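Local coordinates for protein probable amino acid aminotransferase (Mycobacterium tuberculosis, PDB 6Q1S) that is a probable class IV amino acid aminotransferase of the fold that holds a pyridoxal-type cofactor, modelled here with 4'-deoxy-4'-aminopyridoxal-5'-phosphate, at residues Gly31-Leu36 / Ser149-Ser154. Residues are numbered along the deposited sequence; the frame is centred on the assembly and turned at random.
Sequences GVFETL and SAKTLS. With PMP (4'-deoxy-4'-aminopyridoxal-5'-phosphate), chain G.
Val-32 and Thr-152 form a single beta bridge, their CA atoms 4.0 Å apart, between strand 31-39 and the loop that leads into helix 156-166. Two backbone hydrogen bonds flank it: Phe-33 N to Lys-151 O, nearly straight with 160° at the hydrogen, and Leu-153 N to Gly-31 O at 2.8 Å. The same two carbonyl oxygens also take CA-H...O contacts from Val-32 and Thr-152. Along its other side strand 31-39 pairs with strand 89-96, so the bridge joins the loop to the antiparallel sheet of the class IV aminotransferase fold, beside Lys-151 of the PMP pocket. The lysine chain is extended through chi3, which lays Lys-151 CE over one face of the Phe-33 ring in a CH-pi contact, 3.9 Å from the centroid of that ring and offset toward the rim. The turn at chi4 (48°) then swings Lys-151 NZ to PMP O3, a weak hydrogen bond of 3.2 Å; another weak one goes to Tyr-155 OH, itself bonded to PMP. Thr-152 O sits at the edge of the phenyl ring, 3.1 Å from Phe-33 CE1, while Leu-153 CD2 packs against Phe-33 CB at 3.5 Å, lying oblique to the ring. Beside the lysine, the bent side chain of Glu-34 brings its OE2 to 3.7 Å from Lys-151 CD; that carboxylate is engaged in a salt bridge with Arg-52, which also hydrogen-bonds PMP.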
loop_
_atom_site.group_PDB
_atom_site.type_symbol
_atom_site.label_atom_id
_atom_site.label_comp_id
_atom_site.label_asym_id
_atom_site.label_seq_id
_atom_site.Cartn_x
_atom_site.Cartn_y
_atom_site.Cartn_z
ATOM N N GLY B 31 -0.347 -4.856 7.247
ATOM C CA GLY B 31 0.655 -5.509 8.070
ATOM C C GLY B 31 1.997 -4.842 7.876
ATOM O O GLY B 31 2.147 -3.920 7.070
ATOM N N VAL B 32 2.979 -5.324 8.636
ATOM C CA VAL B 32 4.341 -4.818 8.559
ATOM C C VAL B 32 5.275 -5.989 8.286
ATOM O O VAL B 32 4.942 -7.151 8.530
ATOM C CB VAL B 32 4.759 -4.074 9.844
ATOM C CG1 VAL B 32 3.812 -2.917 10.116
ATOM C CG2 VAL B 32 4.800 -5.030 11.027
ATOM N N PHE B 33 6.463 -5.671 7.773
ATOM C CA PHE B 33 7.434 -6.713 7.480
ATOM C C PHE B 33 8.845 -6.155 7.586
ATOM O O PHE B 33 9.058 -4.947 7.709
ATOM C CB PHE B 33 7.197 -7.333 6.095
ATOM C CG PHE B 33 7.774 -6.539 4.957
ATOM C CD1 PHE B 33 7.125 -5.415 4.477
ATOM C CD2 PHE B 33 8.953 -6.938 4.349
ATOM C CE1 PHE B 33 7.653 -4.690 3.421
ATOM C CE2 PHE B 33 9.487 -6.220 3.294
ATOM C CZ PHE B 33 8.834 -5.094 2.828
ATOM N N GLU B 34 9.812 -7.070 7.542
ATOM C CA GLU B 34 11.228 -6.745 7.558
ATOM C C GLU B 34 11.950 -7.691 6.615
ATOM O O GLU B 34 11.499 -8.812 6.375
ATOM C CB GLU B 34 11.823 -6.853 8.970
ATOM C CG GLU B 34 11.497 -5.679 9.876
ATOM C CD GLU B 34 12.130 -4.389 9.401
ATOM O OE1 GLU B 34 13.254 -4.445 8.858
ATOM O OE2 GLU B 34 11.508 -3.320 9.569
ATOM N N THR B 35 13.080 -7.233 6.081
ATOM C CA THR B 35 13.893 -8.036 5.177
ATOM C C THR B 35 15.312 -8.105 5.716
ATOM O O THR B 35 15.925 -7.070 5.995
ATOM C CB THR B 35 13.899 -7.463 3.755
ATOM O OG1 THR B 35 12.586 -7.563 3.191
ATOM C CG2 THR B 35 14.882 -8.225 2.877
ATOM N N LEU B 36 15.826 -9.324 5.857
ATOM C CA LEU B 36 17.150 -9.554 6.408
ATOM C C LEU B 36 17.968 -10.376 5.427
ATOM O O LEU B 36 17.427 -11.179 4.663
ATOM C CB LEU B 36 17.087 -10.285 7.757
ATOM C CG LEU B 36 16.387 -9.598 8.930
ATOM C CD1 LEU B 36 14.886 -9.835 8.883
ATOM C CD2 LEU B 36 16.964 -10.086 10.248
ATOM N N SER B 149 6.822 6.364 8.050
ATOM C CA SER B 149 7.984 5.724 8.652
ATOM C C SER B 149 7.761 4.249 8.949
ATOM O O SER B 149 8.673 3.593 9.463
ATOM C CB SER B 149 8.385 6.451 9.940
ATOM O OG SER B 149 7.378 6.327 10.928
ATOM N N ALA B 150 6.584 3.712 8.638
ATOM C CA ALA B 150 6.267 2.315 8.896
ATOM C C ALA B 150 6.536 1.490 7.647
ATOM O O ALA B 150 6.084 1.844 6.551
ATOM C CB ALA B 150 4.809 2.156 9.333
ATOM N N LYS B 151 7.268 0.391 7.816
ATOM C CA LYS B 151 7.556 -0.541 6.728
ATOM C C LYS B 151 6.408 -1.538 6.649
ATOM O O LYS B 151 6.422 -2.587 7.292
ATOM C CB LYS B 151 8.892 -1.233 6.956
ATOM C CG LYS B 151 9.440 -1.943 5.737
ATOM C CD LYS B 151 10.766 -2.613 6.053
ATOM C CE LYS B 151 11.208 -3.512 4.914
ATOM N NZ LYS B 151 11.095 -2.814 3.604
ATOM N N THR B 152 5.401 -1.205 5.850
ATOM C CA THR B 152 4.196 -2.011 5.744
ATOM C C THR B 152 4.278 -2.948 4.545
ATOM O O THR B 152 5.167 -2.846 3.698
ATOM C CB THR B 152 2.952 -1.124 5.628
ATOM O OG1 THR B 152 2.877 -0.572 4.307
ATOM C CG2 THR B 152 3.009 0.007 6.640
ATOM N N LEU B 153 3.330 -3.879 4.492
ATOM C CA LEU B 153 3.208 -4.806 3.375
ATOM C C LEU B 153 2.537 -4.186 2.158
ATOM O O LEU B 153 2.333 -4.887 1.164
ATOM C CB LEU B 153 2.419 -6.044 3.807
ATOM C CG LEU B 153 3.074 -6.934 4.860
ATOM C CD1 LEU B 153 2.065 -7.905 5.443
ATOM C CD2 LEU B 153 4.228 -7.684 4.230
ATOM N N SER B 154 2.184 -2.902 2.210
ATOM C CA SER B 154 1.474 -2.247 1.112
ATOM C C SER B 154 2.492 -1.555 0.211
ATOM O O SER B 154 2.662 -0.334 0.222
ATOM C CB SER B 154 0.443 -1.274 1.663
ATOM O OG SER B 154 -0.637 -1.974 2.254
HETATM N N1 PMP G . 13.457 2.791 2.309
HETATM C C2 PMP G . 12.457 1.957 1.936
HETATM C C2A PMP G . 11.146 2.522 1.453
HETATM C C3 PMP G . 12.646 0.486 2.001
HETATM O O3 PMP G . 11.656 -0.372 1.632
HETATM C C4 PMP G . 13.954 -0.012 2.483
HETATM C C4A PMP G . 14.245 -1.491 2.585
HETATM N N4A PMP G . 14.163 -2.100 1.246
HETATM C C5 PMP G . 14.965 1.003 2.861
HETATM C C6 PMP G . 14.650 2.355 2.750
HETATM C C5A PMP G . 16.325 0.571 3.364
HETATM O O4P PMP G . 16.180 -0.083 4.624
HETATM P P PMP G . 17.193 -1.255 5.061
HETATM O O1P PMP G . 17.090 -2.376 4.055
HETATM O O2P PMP G . 18.599 -0.701 5.082
HETATM O O3P PMP G . 16.810 -1.755 6.432
#